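Local coordinates for cytochrome c' (Rhodopseudomonas palustris, PDB 1MQV), which binds a covalently attached, high-spin heme c without a sixth ligand and takes part in electron transfer, though its exact role is not known, at residues K20-A23 against A24-G28; A35-Q38 against K39-A43; K70-E73 against D74-K77; A104-G107 against G108-G111. The protein carries 3 engineered substitutions. One frame throughout, in Å; residues are numbered along the deposited sequence.

All four contacts are local, each within one continuous stretch of a four-helix bundle that holds heme c, and they come in series along the chain. Contact 1 lies at the end of helix 4-27, contact 2 in the early part of helix 34-50, and contact 4 midway along helix 99-120. Their centres are 13 to 14 Å apart, and together they tie three helices at one end of the bundle: Pro21 and Met25 pack on Val36 and Val37, while Ile106 reaches both contacts 1 and 2. Contact 3, where the chain enters helix 75-95, sits apart but near the heme through Ile71, its centre 24, 29 and 32 Å from those of contacts 4, 2 and 1.

Contact 1 (K20-A23 against A24-G28); sequences KPIA and AMLKG
Four successive i to i+4 hydrogen bonds carry the backbone from 20-23 into 24-28, the last turns of helix 4-27 in the four-helix bundle, from Ala24 N to Lys20 O through to Lys27 N on Ala23 O. The Leu26 N to Ile22 O bond, 2.9 Å, is the straightest of them at 166°. Pro21 has no N-H to give to the preceding turn, and the helix is kinked there, yet its carbonyl still accepts Met25 N at 3.0 Å. Ile22, which is buried, and Leu26, which is more exposed, lie side by side and point the same way. Ile22 chi1 of -75° puts CG1 beside the backbone N and leaves CG2 anti to it, next to the carbonyl carbon, 4.1 Å from Leu26 CD1. The two side chains pack on Ile106 of helix 99-120. Met25 extends its thioether back along the turn, with CG 3.6 Å from Pro21 O, and faces Val36 and Val37 of helix 34-50. Pro21 also packs on Val36. Lys27 CB, CG and CD fold over Ala23 O before the chain bends at chi3. Gly28 ends the helix in a Schellman motif, with positive phi (84°) and two bonds back into the last turn, one of them from Gly28 N to Met25 O at 2.9 Å.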
# COMPACT_ATOMS: atom_id res chain seq x y z
N LYS A 20 2.15 -1.45 -10.52
CA LYS A 20 2.53 -1.24 -11.91
C LYS A 20 1.68 -1.96 -13.00
O LYS A 20 1.21 -1.30 -13.95
CB LYS A 20 4.03 -1.51 -12.10
CG LYS A 20 4.94 -0.56 -11.32
CD LYS A 20 6.36 -0.56 -11.93
CE LYS A 20 7.38 0.21 -11.09
NZ LYS A 20 7.81 -0.54 -9.87
N PRO A 21 1.46 -3.27 -12.88
CA PRO A 21 0.65 -3.93 -13.92
C PRO A 21 -0.78 -3.39 -13.93
O PRO A 21 -1.45 -3.37 -14.96
CB PRO A 21 0.65 -5.42 -13.52
CG PRO A 21 1.65 -5.56 -12.51
CD PRO A 21 1.84 -4.23 -11.83
N ILE A 22 -1.28 -3.01 -12.76
CA ILE A 22 -2.64 -2.46 -12.71
C ILE A 22 -2.67 -1.12 -13.46
O ILE A 22 -3.55 -0.87 -14.28
CB ILE A 22 -3.11 -2.27 -11.26
CG1 ILE A 22 -3.45 -3.65 -10.66
CG2 ILE A 22 -4.38 -1.37 -11.21
CD1 ILE A 22 -3.59 -3.63 -9.16
N ALA A 23 -1.68 -0.27 -13.21
CA ALA A 23 -1.63 1.01 -13.90
C ALA A 23 -1.51 0.75 -15.41
O ALA A 23 -2.09 1.47 -16.21
CB ALA A 23 -0.44 1.86 -13.41
N ALA A 24 -0.75 -0.25 -15.82
CA ALA A 24 -0.58 -0.53 -17.25
C ALA A 24 -1.90 -0.95 -17.91
O ALA A 24 -2.21 -0.59 -19.06
CB ALA A 24 0.52 -1.61 -17.45
N MET A 25 -2.70 -1.71 -17.18
CA MET A 25 -4.00 -2.10 -17.71
C MET A 25 -4.90 -0.86 -17.80
O MET A 25 -5.57 -0.66 -18.81
CB MET A 25 -4.65 -3.14 -16.81
CG MET A 25 -4.11 -4.53 -17.01
SD MET A 25 -4.64 -5.64 -15.71
CE MET A 25 -3.22 -6.82 -15.72
N LEU A 26 -4.91 -0.03 -16.75
CA LEU A 26 -5.77 1.15 -16.76
C LEU A 26 -5.38 2.06 -17.93
O LEU A 26 -6.24 2.70 -18.52
CB LEU A 26 -5.65 1.89 -15.46
CG LEU A 26 -6.21 1.16 -14.25
CD1 LEU A 26 -5.82 1.99 -13.04
CD2 LEU A 26 -7.74 0.99 -14.34
N LYS A 27 -4.10 2.11 -18.26
CA LYS A 27 -3.62 2.93 -19.38
C LYS A 27 -3.91 2.31 -20.75
O LYS A 27 -3.82 2.98 -21.78
CB LYS A 27 -2.12 3.16 -19.24
CG LYS A 27 -1.80 4.28 -18.26
CD LYS A 27 -0.43 4.13 -17.65
CE LYS A 27 0.65 4.60 -18.56
NZ LYS A 27 1.97 4.27 -17.96
N GLY A 28 -4.25 1.03 -20.78
CA GLY A 28 -4.51 0.36 -22.05
C GLY A 28 -3.23 -0.13 -22.70
O GLY A 28 -3.21 -0.52 -23.87

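Contact 2 (A35-Q38 against K39-A43); sequences AVVQ and KSLAA
Val37 and Leu41 form the tight part of this stretch of helix 34-50, one of the members of the four-helix bundle. They sit four residues apart, side by side and pointing the same way, with Val37 CG1 3.9 Å from Leu41 CD1. Val37 CG1 lies anti to the backbone N (chi1 172°), which turns that methyl along the helix toward the next turn. Leu41 CG is also close over the backbone, 3.3 Å from Val37 O, the carbonyl that accepts Leu41 N in a bond of 163°. Val37 is covered in part by Trp32, an engineered residue, and by Ile96, while Leu41 packs on Ala92 and Gln93 of helix 75-95; both are buried. Ser40 is buried as well, facing helix 4-27. Its hydroxyl is satisfied there by a hydrogen bond with Ala18 O, which ties the two helices together, and its CB packs beside Ile22.

The solvent side is looser. Of the Lys39 side chain, CB is the atom near the preceding turn, 3.4 Å from Ala35 O; beyond it the chain runs extended and away from that turn, bending only at the last torsion. Ala35 is likewise exposed, and its carbonyl is engaged by Lys39 N at 2.9 Å. Gln38, partly exposed, touches Gln93 of helix 75-95. On this flank the next turn is closed by Ala42, whose N bonds to Gln38 O and whose CB stands 3.3 Å from that same oxygen.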
# COMPACT_ATOMS: atom_id res chain seq x y z
N ALA A 35 -5.58 -12.94 -13.18
CA ALA A 35 -4.60 -13.51 -12.27
C ALA A 35 -3.58 -12.47 -11.79
O ALA A 35 -3.21 -12.44 -10.61
CB ALA A 35 -3.89 -14.68 -12.97
N VAL A 36 -3.08 -11.65 -12.72
CA VAL A 36 -2.11 -10.61 -12.37
C VAL A 36 -2.71 -9.62 -11.38
O VAL A 36 -2.06 -9.18 -10.46
CB VAL A 36 -1.65 -9.81 -13.64
CG1 VAL A 36 -0.87 -8.53 -13.21
CG2 VAL A 36 -0.79 -10.71 -14.54
N VAL A 37 -3.98 -9.26 -11.60
CA VAL A 37 -4.66 -8.32 -10.72
C VAL A 37 -4.86 -8.92 -9.34
O VAL A 37 -4.60 -8.28 -8.33
CB VAL A 37 -6.00 -7.93 -11.35
CG1 VAL A 37 -6.81 -7.11 -10.40
CG2 VAL A 37 -5.72 -7.13 -12.59
N GLN A 38 -5.29 -10.19 -9.29
CA GLN A 38 -5.47 -10.87 -8.01
C GLN A 38 -4.14 -10.95 -7.25
O GLN A 38 -4.09 -10.80 -6.02
CB GLN A 38 -5.96 -12.28 -8.26
CG GLN A 38 -7.45 -12.35 -8.44
CD GLN A 38 -8.18 -12.04 -7.14
OE1 GLN A 38 -8.43 -10.88 -6.81
NE2 GLN A 38 -8.51 -13.08 -6.37
N LYS A 39 -3.08 -11.22 -8.00
CA LYS A 39 -1.74 -11.32 -7.38
C LYS A 39 -1.32 -9.97 -6.74
O LYS A 39 -0.82 -9.92 -5.61
CB LYS A 39 -0.74 -11.76 -8.44
CG LYS A 39 0.73 -11.84 -8.02
CD LYS A 39 1.55 -12.34 -9.17
CE LYS A 39 3.04 -12.31 -8.86
NZ LYS A 39 3.42 -13.32 -7.85
N SER A 40 -1.54 -8.87 -7.48
CA SER A 40 -1.22 -7.53 -6.99
C SER A 40 -2.07 -7.17 -5.80
O SER A 40 -1.56 -6.61 -4.85
CB SER A 40 -1.43 -6.45 -8.08
OG SER A 40 -0.49 -6.61 -9.13
N LEU A 41 -3.37 -7.45 -5.84
CA LEU A 41 -4.19 -7.08 -4.71
C LEU A 41 -3.81 -7.88 -3.46
O LEU A 41 -3.83 -7.38 -2.34
CB LEU A 41 -5.67 -7.32 -5.06
CG LEU A 41 -6.17 -6.36 -6.14
CD1 LEU A 41 -7.59 -6.78 -6.57
CD2 LEU A 41 -6.23 -4.95 -5.54
N ALA A 42 -3.45 -9.14 -3.66
CA ALA A 42 -3.10 -10.00 -2.53
C ALA A 42 -1.81 -9.45 -1.90
O ALA A 42 -1.68 -9.40 -0.68
CB ALA A 42 -2.91 -11.44 -3.01
N ALA A 43 -0.87 -9.01 -2.74
CA ALA A 43 0.40 -8.47 -2.21
C ALA A 43 0.15 -7.22 -1.42
O ALA A 43 0.70 -7.04 -0.32
CB ALA A 43 1.34 -8.16 -3.31

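Contact 3 (K70-E73 against D74-K77); sequences KIFE and DKAK. Engineered in segment 70-73: Phe72 (natural residue Trp).
The ring of Phe72, an engineered residue (Trp in the natural sequence), carries Ile71 CG2 over the centre of one face, 3.9 Å above the plane. Lys75 CD approaches the same ring obliquely, 4.3 Å from Phe72 CD1. That methylene also meets Ile71 CG2 at 3.6 Å, so one branched methyl is shared between an aromatic face and an aliphatic lysine chain. Lys75 reaches it by bending at chi2 (69°), and its NZ goes on to a weak hydrogen bond with Phe55 O and a long, weak ion pair with Asp79. The backbone here is a turn leading into helix 75-95. Asp74 N bonds to Ile71 O at 3.2 Å, arriving well above the carbonyl plane. Asp74 holds the N-cap position, but its side chain makes no capping bond. A water accepts from Lys75 N at 2.9 Å and gives a weak bond to Phe72 O. Lys70 NZ stands 4.5 Å from Asp74 OD2, near but short of a salt bridge. Phe72 rests on Ala57 and Lys60 of the preceding loop region. Ile71 lies close to the heme and, together with Lys70, packs on Phe120 of helix 99-120, while Lys77 forms a salt bridge with Asp119 of that helix.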
# COMPACT_ATOMS: atom_id res chain seq x y z
N LYS A 70 5.27 12.91 12.41
CA LYS A 70 3.84 13.03 12.68
C LYS A 70 3.23 11.67 12.98
O LYS A 70 2.26 11.56 13.75
CB LYS A 70 3.15 13.68 11.49
CG LYS A 70 1.64 13.98 11.72
CD LYS A 70 1.03 14.76 10.56
CE LYS A 70 -0.48 14.97 10.73
NZ LYS A 70 -0.82 15.80 11.92
N ILE A 71 3.80 10.63 12.40
CA ILE A 71 3.33 9.28 12.61
C ILE A 71 3.16 8.95 14.10
O ILE A 71 2.15 8.38 14.51
CB ILE A 71 4.32 8.28 12.01
CG1 ILE A 71 4.26 8.43 10.47
CG2 ILE A 71 4.03 6.84 12.54
CD1 ILE A 71 5.35 7.68 9.71
N PHE A 72 4.15 9.33 14.91
CA PHE A 72 4.08 8.99 16.32
C PHE A 72 3.16 9.83 17.18
O PHE A 72 2.95 9.52 18.36
CB PHE A 72 5.51 8.92 16.87
CG PHE A 72 6.36 7.99 16.07
CD1 PHE A 72 6.13 6.62 16.13
CD2 PHE A 72 7.26 8.47 15.13
CE1 PHE A 72 6.76 5.76 15.25
CE2 PHE A 72 7.89 7.62 14.25
CZ PHE A 72 7.64 6.26 14.30
N GLU A 73 2.57 10.85 16.58
CA GLU A 73 1.63 11.71 17.29
C GLU A 73 0.23 11.36 16.88
O GLU A 73 -0.70 11.94 17.39
CB GLU A 73 1.84 13.18 16.95
CG GLU A 73 3.02 13.84 17.63
CD GLU A 73 3.08 15.33 17.35
OE1 GLU A 73 2.16 16.06 17.78
OE2 GLU A 73 4.04 15.77 16.68
N ASP A 74 0.10 10.44 15.93
CA ASP A 74 -1.22 10.02 15.46
C ASP A 74 -1.08 8.56 15.05
O ASP A 74 -1.57 8.16 13.98
CB ASP A 74 -1.60 10.84 14.24
CG ASP A 74 -2.98 11.44 14.38
OD1 ASP A 74 -3.85 10.78 14.99
OD2 ASP A 74 -3.19 12.56 13.87
N LYS A 75 -0.45 7.76 15.91
CA LYS A 75 -0.17 6.38 15.55
C LYS A 75 -1.39 5.52 15.29
O LYS A 75 -1.34 4.70 14.40
CB LYS A 75 0.73 5.68 16.58
CG LYS A 75 1.40 4.39 16.03
CD LYS A 75 2.45 4.72 14.96
CE LYS A 75 3.08 3.45 14.34
NZ LYS A 75 3.31 2.34 15.30
N ALA A 76 -2.45 5.70 16.08
CA ALA A 76 -3.66 4.88 15.88
C ALA A 76 -4.22 5.12 14.48
O ALA A 76 -4.61 4.18 13.78
CB ALA A 76 -4.71 5.22 16.92
N LYS A 77 -4.27 6.38 14.07
CA LYS A 77 -4.75 6.73 12.75
C LYS A 77 -3.86 6.14 11.67
O LYS A 77 -4.36 5.60 10.69
CB LYS A 77 -4.82 8.26 12.60
CG LYS A 77 -5.11 8.77 11.17
CD LYS A 77 -5.05 10.29 11.13
CE LYS A 77 -5.18 10.83 9.72
NZ LYS A 77 -4.90 12.29 9.70
O HOH W 1 -0.47 8.88 18.63

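Contact 4 (A104-G107 against G108-G111); sequences ANIG and GVLG
Ile106 meets both Val109 and Leu110 one turn on, in the middle of helix 99-120 of the four-helix bundle, and the residues before it lead into a turn of loosened hydrogen bonding. Ala104 O accepts a bond from a water at 3.0 Å, and the same water accepts a weak bond from Gly108 N, bridging a position where a direct i to i+4 bond would otherwise run. Asn105 O receives Gly108 N only weakly, at 3.4 Å. At Ile106 an i to i+4 bond returns, alongside an i to i+3 one: its carbonyl is gripped twice, by Leu110 N at 3.1 Å in a nearly straight bond of 168° and by Val109 N, which comes from above the carbonyl plane at a bent 132°. The Ile106 side chain turns CG1 anti to the backbone N (chi1 -161°), carrying it along the helix to lie 4.0 Å from Leu110 CG; the two chains cross at a slant. Ile106 CD1 stands 4.3 Å from Val109 CB. Gly107 completes the segment, its carbonyl accepting Gly111 N at 2.9 Å. Outward from this turn, Asn105 and Ile106 touch Ile96, and Leu110 touches Thr19 of helix 4-27 and lies near the heme and its covalent anchor Cys113. Asn105 meets Thr95, and Val109 faces Leu85 and Ala92, so this part of helix 99-120 packs against both helix 4-27 and helix 75-95.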
# COMPACT_ATOMS: atom_id res chain seq x y z
N ALA A 104 -14.03 0.39 -12.44
CA ALA A 104 -14.98 1.00 -11.52
C ALA A 104 -14.52 0.95 -10.06
O ALA A 104 -14.77 1.89 -9.31
CB ALA A 104 -16.34 0.30 -11.63
N ASN A 105 -13.80 -0.10 -9.69
CA ASN A 105 -13.43 -0.33 -8.29
C ASN A 105 -12.01 -0.12 -7.78
O ASN A 105 -11.78 -0.03 -6.55
CB ASN A 105 -13.88 -1.72 -7.92
CG ASN A 105 -15.38 -1.86 -8.02
OD1 ASN A 105 -16.11 -1.03 -7.50
ND2 ASN A 105 -15.86 -2.88 -8.71
N ILE A 106 -11.07 0.02 -8.69
CA ILE A 106 -9.67 0.13 -8.25
C ILE A 106 -9.38 1.42 -7.49
O ILE A 106 -8.50 1.45 -6.63
CB ILE A 106 -8.70 -0.05 -9.47
CG1 ILE A 106 -7.27 -0.39 -8.97
CG2 ILE A 106 -8.71 1.22 -10.36
CD1 ILE A 106 -7.21 -1.71 -8.15
N GLY A 107 -10.09 2.51 -7.81
CA GLY A 107 -9.86 3.78 -7.12
C GLY A 107 -9.96 3.72 -5.60
O GLY A 107 -9.18 4.37 -4.89
N GLY A 108 -10.90 2.93 -5.09
CA GLY A 108 -11.06 2.80 -3.65
C GLY A 108 -9.81 2.23 -2.97
O GLY A 108 -9.48 2.54 -1.82
N VAL A 109 -9.11 1.38 -3.70
CA VAL A 109 -7.91 0.78 -3.19
C VAL A 109 -6.75 1.77 -3.21
O VAL A 109 -6.15 2.10 -2.16
CB VAL A 109 -7.52 -0.45 -4.04
CG1 VAL A 109 -6.28 -1.12 -3.46
CG2 VAL A 109 -8.71 -1.45 -4.11
N LEU A 110 -6.44 2.23 -4.42
CA LEU A 110 -5.32 3.13 -4.64
C LEU A 110 -5.41 4.49 -3.96
O LEU A 110 -4.38 5.13 -3.74
CB LEU A 110 -5.07 3.31 -6.14
CG LEU A 110 -4.84 2.05 -7.01
CD1 LEU A 110 -4.42 2.47 -8.40
CD2 LEU A 110 -3.74 1.17 -6.37
N GLY A 111 -6.61 4.96 -3.64
CA GLY A 111 -6.69 6.26 -2.99
C GLY A 111 -6.06 6.28 -1.59
O GLY A 111 -5.67 7.34 -1.08
O HOH W 2 -13.35 2.98 -6.88